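Local coordinates for glyoxylate-induced Protein (Pseudomonas aeruginosa, PDB 1SQ4) that is of uncertain function but is a two-cupin, double beta-barrel protein that may act as a ureidoglycine aminohydrolase, at residues A[8-13]-A[96-101]; A[41-46]-A[51-56]; A[115-120]-A[191-196]; A[237-242]-A[261-266]. All blocks are in the same frame, centred on the assembly; numbering follows the deposited sequence.

Overall arrangement
The four contacts span both cupin halves of the chain. Interactions 1 and 2 lie beside each other, centres about 12 Å apart, and touch where Pro9 CB lies 3.8 Å from Trp55 CZ3. Interaction 1 is joined to interaction 3 through neighbouring strands 90-98 and 116-120, where Val96 O and Gly115 N, 2.8 Å apart, form a probable hydrogen bond. Interaction 3 then crosses to the eight-stranded sheet that holds interaction 4; here neighbouring strands 191-198 and 258-265 are joined by a probable hydrogen bond between Asn194 O and Leu262 N, also 2.8 Å apart. A thiocyanate ion, probably from the crystallisation liquor, sits about 5 Å from the side chain of Leu46 in interaction 2.

Interaction 1 of 4, residues A[8-13]-A[96-101]; sequences APHGGH and VVEGEL
Glu98 reaches from the end of strand 90-98 to Ala8 and His10 of the N-terminal loop. Its CB starts against the methyl of Ala8, with Glu98 CB 4.0 Å from Ala8 CB. From there the chain runs out extended, CG anti to the backbone N (chi1 -165°), which carries the carboxylate past the alanine to the imidazole of His10. Glu98 CD comes within 4.1 Å of Ala8 CB and Glu98 OE2 within 3.9 Å of the same atom, so the methyl lies alongside the carboxylate as well as the root of the chain. At the tip, His10 NE2 donates to the syn lone pair of Glu98 OE1 at 3.0 Å, with the acceptor tilted 23° from the imidazole plane. The same N-H leans weakly toward the second oxygen, His10 NE2 to Glu98 OE2 being 3.4 Å. Ring and carboxylate planes stand 77° apart, the acid meeting the edge of the imidazole. Val97 and Glu98 together form a classic beta bulge opposite Arg137 on strand 136-144, in the six-stranded sheet of the first cupin unit. The bulge lets two consecutive side chains both point toward the N-terminal loop. Glu98 OE1 also makes a salt bridge to Arg137, its strongest polar partner, so histidine and arginine share one oxygen; the arginine would probably favour the charged carboxylate. Beside this polar cluster, Val97 CG2 meets Ala8 CB at 3.6 Å, and the Val97 side chain also touches Tyr6 and His139.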
loop_
_atom_site.group_PDB
_atom_site.type_symbol
_atom_site.label_atom_id
_atom_site.label_comp_id
_atom_site.label_asym_id
_atom_site.label_seq_id
_atom_site.Cartn_x
_atom_site.Cartn_y
_atom_site.Cartn_z
ATOM N N ALA A 8 -31.884 15.396 8.246
ATOM C CA ALA A 8 -32.109 14.816 9.564
ATOM C C ALA A 8 -32.353 13.314 9.446
ATOM O O ALA A 8 -33.222 12.874 8.698
ATOM C CB ALA A 8 -33.295 15.487 10.241
ATOM N N PRO A 9 -31.585 12.510 10.197
ATOM C CA PRO A 9 -31.705 11.055 10.187
ATOM C C PRO A 9 -33.104 10.660 10.585
ATOM O O PRO A 9 -33.780 11.384 11.318
ATOM C CB PRO A 9 -30.704 10.612 11.245
ATOM C CG PRO A 9 -29.738 11.726 11.308
ATOM C CD PRO A 9 -30.614 12.932 11.218
ATOM N N HIS A 10 -33.526 9.500 10.106
ATOM C CA HIS A 10 -34.843 8.977 10.422
ATOM C C HIS A 10 -34.721 7.525 10.858
ATOM O O HIS A 10 -35.674 6.934 11.360
ATOM C CB HIS A 10 -35.777 9.111 9.214
ATOM C CG HIS A 10 -36.369 10.484 9.059
ATOM N ND1 HIS A 10 -37.478 10.731 8.277
ATOM C CD2 HIS A 10 -36.017 11.672 9.600
ATOM C CE1 HIS A 10 -37.784 12.015 8.347
ATOM N NE2 HIS A 10 -36.915 12.611 9.141
ATOM N N GLY A 11 -33.530 6.964 10.677
ATOM C CA GLY A 11 -33.294 5.588 11.069
ATOM C C GLY A 11 -33.735 4.558 10.044
ATOM O O GLY A 11 -33.248 4.548 8.914
ATOM N N GLY A 12 -34.658 3.688 10.450
ATOM C CA GLY A 12 -35.153 2.649 9.570
ATOM C C GLY A 12 -34.061 1.639 9.312
ATOM O O GLY A 12 -33.009 1.694 9.940
ATOM N N HIS A 13 -34.305 0.709 8.400
ATOM C CA HIS A 13 -33.308 -0.304 8.057
ATOM C C HIS A 13 -33.451 -0.728 6.597
ATOM O O HIS A 13 -33.684 -1.906 6.293
ATOM C CB HIS A 13 -33.433 -1.526 8.976
ATOM C CG HIS A 13 -34.842 -1.847 9.363
ATOM N ND1 HIS A 13 -35.539 -1.109 10.296
ATOM C CD2 HIS A 13 -35.694 -2.803 8.928
ATOM C CE1 HIS A 13 -36.759 -1.598 10.421
ATOM N NE2 HIS A 13 -36.879 -2.628 9.601
ATOM N N VAL A 96 -31.419 22.761 16.012
ATOM C CA VAL A 96 -32.528 21.982 15.489
ATOM C C VAL A 96 -32.552 21.928 13.966
ATOM O O VAL A 96 -32.418 22.949 13.294
ATOM C CB VAL A 96 -33.861 22.522 16.022
ATOM C CG1 VAL A 96 -33.933 23.994 15.764
ATOM C CG2 VAL A 96 -35.025 21.796 15.362
ATOM N N VAL A 97 -32.723 20.721 13.436
ATOM C CA VAL A 97 -32.760 20.522 11.996
ATOM C C VAL A 97 -34.135 20.118 11.477
ATOM O O VAL A 97 -34.410 20.229 10.284
ATOM C CB VAL A 97 -31.735 19.462 11.545
ATOM C CG1 VAL A 97 -30.333 19.966 11.793
ATOM C CG2 VAL A 97 -31.971 18.160 12.281
ATOM N N GLU A 98 -35.006 19.649 12.359
ATOM C CA GLU A 98 -36.334 19.258 11.923
ATOM C C GLU A 98 -37.266 19.286 13.100
ATOM O O GLU A 98 -36.925 18.804 14.181
ATOM C CB GLU A 98 -36.309 17.862 11.333
ATOM C CG GLU A 98 -37.531 17.487 10.545
ATOM C CD GLU A 98 -37.380 16.114 9.950
ATOM O OE1 GLU A 98 -37.720 15.133 10.640
ATOM O OE2 GLU A 98 -36.883 16.009 8.806
ATOM N N GLY A 99 -38.444 19.860 12.881
ATOM C CA GLY A 99 -39.431 19.961 13.939
ATOM C C GLY A 99 -39.252 21.209 14.786
ATOM O O GLY A 99 -38.491 22.114 14.437
ATOM N N GLU A 100 -39.967 21.261 15.904
ATOM C CA GLU A 100 -39.883 22.398 16.806
ATOM C C GLU A 100 -39.515 21.930 18.209
ATOM O O GLU A 100 -40.162 21.046 18.768
ATOM C CB GLU A 100 -41.216 23.136 16.850
ATOM C CG GLU A 100 -41.252 24.328 17.795
ATOM C CD GLU A 100 -42.678 24.731 18.153
ATOM O OE1 GLU A 100 -43.540 24.721 17.237
ATOM O OE2 GLU A 100 -42.932 25.062 19.338
ATOM N N LEU A 101 -38.465 22.522 18.765
ATOM C CA LEU A 101 -38.010 22.170 20.098
ATOM C C LEU A 101 -38.333 23.307 21.047
ATOM O O LEU A 101 -38.298 24.479 20.672
ATOM C CB LEU A 101 -36.497 21.906 20.093
ATOM C CG LEU A 101 -35.819 21.308 21.335
ATOM C CD1 LEU A 101 -36.470 19.988 21.685
ATOM C CD2 LEU A 101 -34.338 21.089 21.066
#

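Interaction 2 of 4, residues A[41-46]-A[51-56]; sequences IVTSHL and NMRMWV
Thr43 sets its CG2 anti to its own carbonyl carbon (chi1 43° for OG1), and Trp55 likewise turns its CG away from its carbonyl carbon (chi1 -82°); together these choices bring the threonine methyl over one face of the indole. Thr43 CG2 lies 3.3 Å from Trp55 CE2, offset toward the rim, a CH-pi contact over the five-membered ring, 27° off its normal. Val42 CG1 comes at the indole edge instead, 4.0 Å from Trp55 NE1. The indole N-H is bound to the carbonyl of Arg39, and Thr43 OG1 to that of Asp40, so the preceding loop helps fix both groups. The backbones join at one antiparallel bridge, the hydrogen-bonded pair Ser44 and Met54: Ser44 N reaches Met54 O at 2.8 Å, while the return bond from Met54 N to Ser44 O is weak at 3.4 Å. His45 adds another weak bond from ND1 to Met52 O, 3.3 Å away at the imidazole edge. Leu46 rests on two neighbouring selenomethionines, its CB 3.7 Å from Met52 CE and its CD1 3.7 Å from Met54 SE. A face of the Arg53 guanidinium lies over Trp55 CZ2, and salt bridges to Glu74 and Asp40 hold that group in place. Strand 52-57 is outermost in the chain's six-stranded antiparallel sheet, paired on one side with strand 69-76; the loop 41-46 runs against it, and a second subunit packs its Val211 on Val42, His269 on Leu46 and Met270 on Val56.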
loop_
_atom_site.group_PDB
_atom_site.type_symbol
_atom_site.label_atom_id
_atom_site.label_comp_id
_atom_site.label_asym_id
_atom_site.label_seq_id
_atom_site.Cartn_x
_atom_site.Cartn_y
_atom_site.Cartn_z
ATOM N N ILE A 41 -31.156 0.215 15.061
ATOM C CA ILE A 41 -30.523 -0.621 16.085
ATOM C C ILE A 41 -29.179 -0.148 16.586
ATOM O O ILE A 41 -28.497 -0.864 17.325
ATOM C CB ILE A 41 -30.342 -2.084 15.627
ATOM C CG1 ILE A 41 -29.832 -2.127 14.199
ATOM C CG2 ILE A 41 -31.646 -2.841 15.781
ATOM C CD1 ILE A 41 -28.486 -1.519 14.027
ATOM N N VAL A 42 -28.784 1.054 16.198
ATOM C CA VAL A 42 -27.492 1.539 16.632
ATOM C C VAL A 42 -27.628 2.831 17.435
ATOM O O VAL A 42 -26.628 3.464 17.785
ATOM C CB VAL A 42 -26.573 1.707 15.408
ATOM C CG1 VAL A 42 -27.060 2.840 14.548
ATOM C CG2 VAL A 42 -25.152 1.917 15.849
ATOM N N THR A 43 -28.874 3.193 17.750
ATOM C CA THR A 43 -29.165 4.395 18.527
ATOM C C THR A 43 -28.769 4.237 19.988
ATOM O O THR A 43 -28.574 3.127 20.464
ATOM C CB THR A 43 -30.672 4.797 18.463
ATOM O OG1 THR A 43 -31.497 3.634 18.604
ATOM C CG2 THR A 43 -30.989 5.497 17.156
ATOM N N SER A 44 -28.647 5.360 20.695
ATOM C CA SER A 44 -28.255 5.349 22.108
ATOM C C SER A 44 -29.283 6.036 23.006
ATOM O O SER A 44 -30.268 6.602 22.532
ATOM C CB SER A 44 -26.892 6.034 22.277
ATOM O OG SER A 44 -25.919 5.461 21.416
ATOM N N HIS A 45 -29.023 6.010 24.307
ATOM C CA HIS A 45 -29.941 6.591 25.270
ATOM C C HIS A 45 -29.274 7.295 26.458
ATOM O O HIS A 45 -28.108 7.051 26.767
ATOM C CB HIS A 45 -30.860 5.482 25.776
ATOM C CG HIS A 45 -31.616 4.794 24.686
ATOM N ND1 HIS A 45 -32.775 5.313 24.147
ATOM C CD2 HIS A 45 -31.347 3.669 23.983
ATOM C CE1 HIS A 45 -33.183 4.539 23.161
ATOM N NE2 HIS A 45 -32.333 3.534 23.036
ATOM N N LEU A 46 -30.021 8.172 27.119
ATOM C CA LEU A 46 -29.500 8.875 28.277
ATOM C C LEU A 46 -30.508 8.851 29.426
ATOM O O LEU A 46 -31.723 8.815 29.216
ATOM C CB LEU A 46 -29.133 10.322 27.919
ATOM C CG LEU A 46 -27.948 10.526 26.969
ATOM C CD1 LEU A 46 -27.866 12.001 26.577
ATOM C CD2 LEU A 46 -26.626 10.060 27.625
ATOM N N ASN A 51 -39.045 9.491 25.756
ATOM C CA ASN A 51 -39.250 9.360 24.321
ATOM C C ASN A 51 -38.105 9.915 23.503
ATOM O O ASN A 51 -38.307 10.691 22.575
ATOM C CB ASN A 51 -40.563 10.039 23.925
ATOM C CG ASN A 51 -41.742 9.483 24.693
ATOM O OD1 ASN A 51 -41.863 8.267 24.860
ATOM N ND2 ASN A 51 -42.621 10.364 25.163
HETATM N N MSE A 52 -36.897 9.485 23.831
HETATM C CA MSE A 52 -35.721 9.966 23.135
HETATM C C MSE A 52 -34.818 8.875 22.571
HETATM O O MSE A 52 -34.596 7.840 23.200
HETATM C CB MSE A 52 -34.918 10.844 24.088
HETATM C CG MSE A 52 -33.678 11.500 23.479
HETATM SE SE MSE A 52 -32.067 10.448 23.405
HETATM C CE MSE A 52 -31.098 11.243 24.904
ATOM N N ARG A 53 -34.294 9.121 21.378
ATOM C CA ARG A 53 -33.370 8.206 20.725
ATOM C C ARG A 53 -32.354 9.142 20.048
ATOM O O ARG A 53 -32.729 10.203 19.550
ATOM C CB ARG A 53 -34.110 7.340 19.697
ATOM C CG ARG A 53 -34.711 8.132 18.526
ATOM C CD ARG A 53 -35.793 7.371 17.737
ATOM N NE ARG A 53 -35.333 6.086 17.197
ATOM C CZ ARG A 53 -35.292 5.767 15.901
ATOM N NH1 ARG A 53 -35.681 6.631 14.959
ATOM N NH2 ARG A 53 -34.863 4.564 15.550
HETATM N N MSE A 54 -31.076 8.774 20.054
HETATM C CA MSE A 54 -30.056 9.618 19.443
HETATM C C MSE A 54 -28.949 8.823 18.769
HETATM O O MSE A 54 -28.665 7.679 19.126
HETATM C CB MSE A 54 -29.420 10.543 20.490
HETATM C CG MSE A 54 -28.646 9.814 21.578
HETATM SE SE MSE A 54 -27.915 10.958 22.979
HETATM C CE MSE A 54 -26.155 10.154 23.195
ATOM N N TRP A 55 -28.325 9.461 17.796
ATOM C CA TRP A 55 -27.236 8.871 17.069
ATOM C C TRP A 55 -25.982 9.529 17.579
ATOM O O TRP A 55 -25.880 10.755 17.556
ATOM C CB TRP A 55 -27.432 9.117 15.583
ATOM C CG TRP A 55 -28.372 8.122 15.027
ATOM C CD1 TRP A 55 -28.094 6.816 14.744
ATOM C CD2 TRP A 55 -29.769 8.302 14.760
ATOM N NE1 TRP A 55 -29.227 6.171 14.319
ATOM C CE2 TRP A 55 -30.271 7.060 14.318
ATOM C CE3 TRP A 55 -30.645 9.387 14.856
ATOM C CZ2 TRP A 55 -31.615 6.872 13.967
ATOM C CZ3 TRP A 55 -31.981 9.202 14.508
ATOM C CH2 TRP A 55 -32.451 7.953 14.069
ATOM N N VAL A 56 -25.044 8.725 18.080
ATOM C CA VAL A 56 -23.800 9.268 18.618
ATOM C C VAL A 56 -22.748 9.391 17.529
ATOM O O VAL A 56 -22.701 8.596 16.591
ATOM C CB VAL A 56 -23.220 8.388 19.767
ATOM C CG1 VAL A 56 -22.005 9.071 20.365
ATOM C CG2 VAL A 56 -24.257 8.164 20.853
#

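Interaction 3 of 4, residues A[115-120]-A[191-196]; sequences GGYAFI and MHVNIV
Tyr117 brings the end of its phenol obliquely across the side chain of Val193, Tyr117 OH lying 3.2 Å from Val193 CB and reaching on to the valine's main-chain carbonyl. Tyr117 OH donates to Val193 O at 2.6 Å; the hydroxyl oxygen lies in the carbonyl plane, on a lone pair, with a C=O...donor angle of 131°. The acceptor in turn sits at the edge of the phenol, near the ring plane, with Tyr117 CE1 3.2 Å from Val193 O. Behind the hydrogen bond the contact is apolar, Tyr117 CZ standing 4.1 Å from Val193 CB. Because CG of Tyr117 is anti to the backbone N (chi1 -172°), the ring extends well out from its strand and spans the gap between backbones whose nearest CA atoms, those of Phe119 and Val193, are 9.4 Å apart. This bond gives a buried phenolic hydroxyl a partner inside an otherwise largely hydrophobic layer. Two residues on from Tyr117 and two back from Val193, Phe119 and Met191 make the second touch. The selenomethionine chain runs extended beyond CG, and its terminal methyl meets the phenyl ring at the edge, Met191 CE being 3.5 Å from Phe119 CE2. Other rings complete the packing: Phe181 stacks on Tyr117, and His189 meets Phe119 edge-to-face. Val93 of strand 90-98 touches Tyr117, Met191 and Val193. Strand 116-120 belongs to the six-stranded sheet and strand 191-198 to the eight-stranded one, so side chains rather than sheet pairing join them, in keeping with a bicupin whose two beta-barrel units pack against each other.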
loop_
_atom_site.group_PDB
_atom_site.type_symbol
_atom_site.label_atom_id
_atom_site.label_comp_id
_atom_site.label_asym_id
_atom_site.label_seq_id
_atom_site.Cartn_x
_atom_site.Cartn_y
_atom_site.Cartn_z
ATOM N N GLY A 115 -33.380 25.348 12.303
ATOM C CA GLY A 115 -32.445 26.421 12.033
ATOM C C GLY A 115 -32.080 27.075 13.354
ATOM O O GLY A 115 -31.099 27.813 13.452
ATOM N N GLY A 116 -32.876 26.781 14.383
ATOM C CA GLY A 116 -32.653 27.344 15.706
ATOM C C GLY A 116 -31.324 26.979 16.331
ATOM O O GLY A 116 -30.973 25.803 16.421
ATOM N N TYR A 117 -30.592 27.989 16.786
ATOM C CA TYR A 117 -29.275 27.785 17.398
ATOM C C TYR A 117 -29.288 28.235 18.858
ATOM O O TYR A 117 -29.720 29.335 19.174
ATOM C CB TYR A 117 -28.238 28.591 16.605
ATOM C CG TYR A 117 -26.773 28.369 16.946
ATOM C CD1 TYR A 117 -25.952 27.607 16.114
ATOM C CD2 TYR A 117 -26.185 29.020 18.026
ATOM C CE1 TYR A 117 -24.580 27.513 16.332
ATOM C CE2 TYR A 117 -24.816 28.934 18.257
ATOM C CZ TYR A 117 -24.014 28.183 17.402
ATOM O OH TYR A 117 -22.651 28.147 17.611
ATOM N N ALA A 118 -28.800 27.385 19.748
ATOM C CA ALA A 118 -28.786 27.726 21.160
ATOM C C ALA A 118 -27.462 27.369 21.827
ATOM O O ALA A 118 -26.939 26.274 21.632
ATOM C CB ALA A 118 -29.942 27.024 21.871
ATOM N N PHE A 119 -26.918 28.310 22.595
ATOM C CA PHE A 119 -25.665 28.100 23.310
ATOM C C PHE A 119 -25.953 28.055 24.801
ATOM O O PHE A 119 -26.517 28.988 25.381
ATOM C CB PHE A 119 -24.660 29.215 23.017
ATOM C CG PHE A 119 -23.397 29.109 23.829
ATOM C CD1 PHE A 119 -23.204 29.912 24.948
ATOM C CD2 PHE A 119 -22.433 28.149 23.522
ATOM C CE1 PHE A 119 -22.081 29.753 25.752
ATOM C CE2 PHE A 119 -21.311 27.984 24.320
ATOM C CZ PHE A 119 -21.136 28.788 25.437
ATOM N N ILE A 120 -25.552 26.959 25.420
ATOM C CA ILE A 120 -25.789 26.762 26.829
ATOM C C ILE A 120 -24.452 26.768 27.514
ATOM O O ILE A 120 -23.592 25.977 27.180
ATOM C CB ILE A 120 -26.467 25.418 27.043
ATOM C CG1 ILE A 120 -27.717 25.344 26.172
ATOM C CG2 ILE A 120 -26.813 25.216 28.491
ATOM C CD1 ILE A 120 -28.432 24.031 26.300
HETATM N N MSE A 191 -15.001 27.785 22.205
HETATM C CA MSE A 191 -15.401 26.916 21.112
HETATM C C MSE A 191 -16.350 27.645 20.180
HETATM O O MSE A 191 -17.143 28.486 20.607
HETATM C CB MSE A 191 -16.112 25.671 21.633
HETATM C CG MSE A 191 -17.530 25.934 22.097
HETATM SE SE MSE A 191 -18.544 24.298 22.187
HETATM C CE MSE A 191 -20.146 24.955 23.074
ATOM N N HIS A 192 -16.268 27.310 18.903
ATOM C CA HIS A 192 -17.140 27.911 17.924
ATOM C C HIS A 192 -17.846 26.784 17.186
ATOM O O HIS A 192 -17.260 25.735 16.913
ATOM C CB HIS A 192 -16.340 28.747 16.919
ATOM C CG HIS A 192 -15.737 29.997 17.493
ATOM N ND1 HIS A 192 -14.660 30.628 16.899
ATOM C CD2 HIS A 192 -16.079 30.760 18.554
ATOM C CE1 HIS A 192 -14.374 31.726 17.572
ATOM N NE2 HIS A 192 -15.217 31.835 18.581
ATOM N N VAL A 193 -19.119 26.999 16.894
ATOM C CA VAL A 193 -19.922 26.050 16.141
ATOM C C VAL A 193 -20.558 26.937 15.077
ATOM O O VAL A 193 -21.525 27.651 15.352
ATOM C CB VAL A 193 -21.033 25.409 17.019
ATOM C CG1 VAL A 193 -21.795 24.369 16.222
ATOM C CG2 VAL A 193 -20.429 24.762 18.247
ATOM N N ASN A 194 -19.989 26.930 13.875
ATOM C CA ASN A 194 -20.512 27.751 12.775
ATOM C C ASN A 194 -21.005 26.859 11.646
ATOM O O ASN A 194 -21.031 25.641 11.775
ATOM C CB ASN A 194 -19.431 28.672 12.203
ATOM C CG ASN A 194 -18.588 29.334 13.277
ATOM O OD1 ASN A 194 -19.110 30.010 14.174
ATOM N ND2 ASN A 194 -17.271 29.157 13.183
ATOM N N ILE A 195 -21.407 27.486 10.547
ATOM C CA ILE A 195 -21.858 26.767 9.371
ATOM C C ILE A 195 -21.100 27.346 8.190
ATOM O O ILE A 195 -21.149 28.551 7.943
ATOM C CB ILE A 195 -23.350 26.942 9.117
ATOM C CG1 ILE A 195 -24.133 26.560 10.363
ATOM C CG2 ILE A 195 -23.780 26.054 7.932
ATOM C CD1 ILE A 195 -25.630 26.697 10.199
ATOM N N VAL A 196 -20.376 26.489 7.478
ATOM C CA VAL A 196 -19.606 26.928 6.327
ATOM C C VAL A 196 -20.506 26.809 5.096
ATOM O O VAL A 196 -21.093 25.762 4.852
ATOM C CB VAL A 196 -18.361 26.059 6.165
ATOM C CG1 VAL A 196 -17.489 26.592 5.041
ATOM C CG2 VAL A 196 -17.604 26.023 7.473
#

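Interaction 4 of 4, residues A[237-242]-A[261-266]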
loop_
_atom_site.group_PDB
_atom_site.type_symbol
_atom_site.label_atom_id
_atom_site.label_comp_id
_atom_site.label_asym_id
_atom_site.label_seq_id
_atom_site.Cartn_x
_atom_site.Cartn_y
_atom_site.Cartn_z
ATOM N N GLY A 237 -25.711 14.826 5.547
ATOM C CA GLY A 237 -25.802 13.704 6.457
ATOM C C GLY A 237 -24.452 13.055 6.706
ATOM O O GLY A 237 -24.268 12.330 7.682
ATOM N N ASP A 238 -23.501 13.307 5.816
ATOM C CA ASP A 238 -22.180 12.736 5.982
ATOM C C ASP A 238 -21.396 13.578 6.968
ATOM O O ASP A 238 -21.612 14.783 7.079
ATOM C CB ASP A 238 -21.437 12.661 4.642
ATOM C CG ASP A 238 -22.100 11.707 3.654
ATOM O OD1 ASP A 238 -23.002 10.940 4.065
ATOM O OD2 ASP A 238 -21.712 11.717 2.464
ATOM N N PHE A 239 -20.500 12.916 7.690
ATOM C CA PHE A 239 -19.664 13.558 8.686
ATOM C C PHE A 239 -18.191 13.312 8.354
ATOM O O PHE A 239 -17.803 12.190 8.022
ATOM C CB PHE A 239 -19.978 12.984 10.071
ATOM C CG PHE A 239 -19.170 13.596 11.171
ATOM C CD1 PHE A 239 -19.394 14.909 11.558
ATOM C CD2 PHE A 239 -18.140 12.890 11.773
ATOM C CE1 PHE A 239 -18.610 15.512 12.517
ATOM C CE2 PHE A 239 -17.345 13.490 12.738
ATOM C CZ PHE A 239 -17.582 14.808 13.107
HETATM N N MSE A 240 -17.379 14.365 8.430
HETATM C CA MSE A 240 -15.946 14.260 8.165
HETATM C C MSE A 240 -15.196 14.720 9.394
HETATM O O MSE A 240 -15.523 15.759 9.961
HETATM C CB MSE A 240 -15.530 15.147 6.986
HETATM C CG MSE A 240 -16.234 14.856 5.667
HETATM SE SE MSE A 240 -15.821 16.190 4.311
HETATM C CE MSE A 240 -16.666 17.730 5.075
ATOM N N TRP A 241 -14.197 13.952 9.804
ATOM C CA TRP A 241 -13.390 14.316 10.958
ATOM C C TRP A 241 -11.960 14.555 10.530
ATOM O O TRP A 241 -11.351 13.689 9.906
ATOM C CB TRP A 241 -13.410 13.215 12.010
ATOM C CG TRP A 241 -12.472 13.502 13.133
ATOM C CD1 TRP A 241 -11.238 12.976 13.319
ATOM C CD2 TRP A 241 -12.664 14.461 14.178
ATOM N NE1 TRP A 241 -10.640 13.547 14.418
ATOM C CE2 TRP A 241 -11.496 14.459 14.967
ATOM C CE3 TRP A 241 -13.716 15.316 14.527
ATOM C CZ2 TRP A 241 -11.342 15.285 16.072
ATOM C CZ3 TRP A 241 -13.566 16.138 15.623
ATOM C CH2 TRP A 241 -12.390 16.112 16.389
ATOM N N LEU A 242 -11.427 15.723 10.878
ATOM C CA LEU A 242 -10.056 16.092 10.532
ATOM C C LEU A 242 -9.111 16.074 11.732
ATOM O O LEU A 242 -9.441 16.603 12.790
ATOM C CB LEU A 242 -10.041 17.468 9.883
ATOM C CG LEU A 242 -10.518 17.459 8.430
ATOM C CD1 LEU A 242 -11.883 18.088 8.292
ATOM C CD2 LEU A 242 -9.493 18.222 7.596
ATOM N N LEU A 261 -22.182 22.012 9.113
ATOM C CA LEU A 261 -22.028 22.471 10.478
ATOM C C LEU A 261 -20.600 22.126 10.888
ATOM O O LEU A 261 -20.120 21.028 10.615
ATOM C CB LEU A 261 -23.030 21.732 11.357
ATOM C CG LEU A 261 -22.957 21.954 12.856
ATOM C CD1 LEU A 261 -23.511 23.323 13.208
ATOM C CD2 LEU A 261 -23.751 20.862 13.547
ATOM N N LEU A 262 -19.924 23.060 11.542
ATOM C CA LEU A 262 -18.547 22.849 11.973
ATOM C C LEU A 262 -18.330 23.287 13.410
ATOM O O LEU A 262 -18.807 24.345 13.829
ATOM C CB LEU A 262 -17.603 23.633 11.054
ATOM C CG LEU A 262 -16.097 23.656 11.361
ATOM C CD1 LEU A 262 -15.359 24.126 10.125
ATOM C CD2 LEU A 262 -15.786 24.560 12.542
ATOM N N TYR A 263 -17.596 22.476 14.160
ATOM C CA TYR A 263 -17.287 22.797 15.550
ATOM C C TYR A 263 -15.806 22.605 15.824
ATOM O O TYR A 263 -15.206 21.639 15.358
ATOM C CB TYR A 263 -18.133 21.947 16.511
ATOM C CG TYR A 263 -18.143 20.450 16.255
ATOM C CD1 TYR A 263 -17.225 19.604 16.871
ATOM C CD2 TYR A 263 -19.113 19.877 15.435
ATOM C CE1 TYR A 263 -17.281 18.215 16.682
ATOM C CE2 TYR A 263 -19.180 18.496 15.235
ATOM C CZ TYR A 263 -18.267 17.669 15.860
ATOM O OH TYR A 263 -18.358 16.301 15.666
ATOM N N LYS A 264 -15.229 23.546 16.568
ATOM C CA LYS A 264 -13.809 23.537 16.935
ATOM C C LYS A 264 -13.588 24.283 18.250
ATOM O O LYS A 264 -14.413 25.104 18.655
ATOM C CB LYS A 264 -12.977 24.217 15.845
ATOM C CG LYS A 264 -13.604 25.524 15.376
ATOM C CD LYS A 264 -12.711 26.325 14.460
ATOM C CE LYS A 264 -13.425 27.596 14.054
ATOM N NZ LYS A 264 -12.522 28.537 13.344
ATOM N N ASP A 265 -12.464 23.989 18.900
ATOM C CA ASP A 265 -12.094 24.623 20.161
ATOM C C ASP A 265 -11.062 25.703 19.854
ATOM O O ASP A 265 -10.143 25.481 19.065
ATOM C CB ASP A 265 -11.525 23.590 21.140
ATOM C CG ASP A 265 -10.375 22.792 20.556
ATOM O OD1 ASP A 265 -10.595 22.034 19.581
ATOM O OD2 ASP A 265 -9.239 22.918 21.073
ATOM N N VAL A 266 -11.220 26.868 20.486
ATOM C CA VAL A 266 -10.343 28.006 20.244
ATOM C C VAL A 266 -10.139 28.943 21.433
ATOM O O VAL A 266 -10.649 28.713 22.524
ATOM C CB VAL A 266 -10.904 28.855 19.099
ATOM C CG1 VAL A 266 -10.843 28.080 17.785
ATOM C CG2 VAL A 266 -12.342 29.237 19.416
#
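Phe239 and Tyr263 form the close part of this contact, the phenol meeting the far end of the phenyl ring with the two side chains roughly perpendicular. Tyr263 OH lies 3.1 Å from Phe239 CZ and 3.3 Å from Phe239 CE1, an oblique approach. Carbon contacts follow behind the oxygen, with Tyr263 CZ 4.0 Å from Phe239 CE1. Phe239 gets there by holding CG anti to its backbone N (chi1 -179°), which swings the ring out toward Tyr263. The hydroxyl finds its polar partner elsewhere, in a hydrogen bond with Gln70, while Phe68 meets the tyrosine ring edge-to-face. The looser part is at Trp241, whose indole edge only grazes the tyrosine, Trp241 CZ3 standing 4.4 Å from Tyr263 CE1. This part too is buried, not turned to solvent; Pro60 and Glu213 also touch the indole. Strands 239-244 and 258-265 are not direct neighbours: strand 212-220 runs between them in the eight-stranded antiparallel sheet, and the aromatic side chains meet across it. On its other flank strand 258-265 pairs with strand 191-198, while Ile141 of strand 136-144, from the six-stranded sheet, packs on Tyr263.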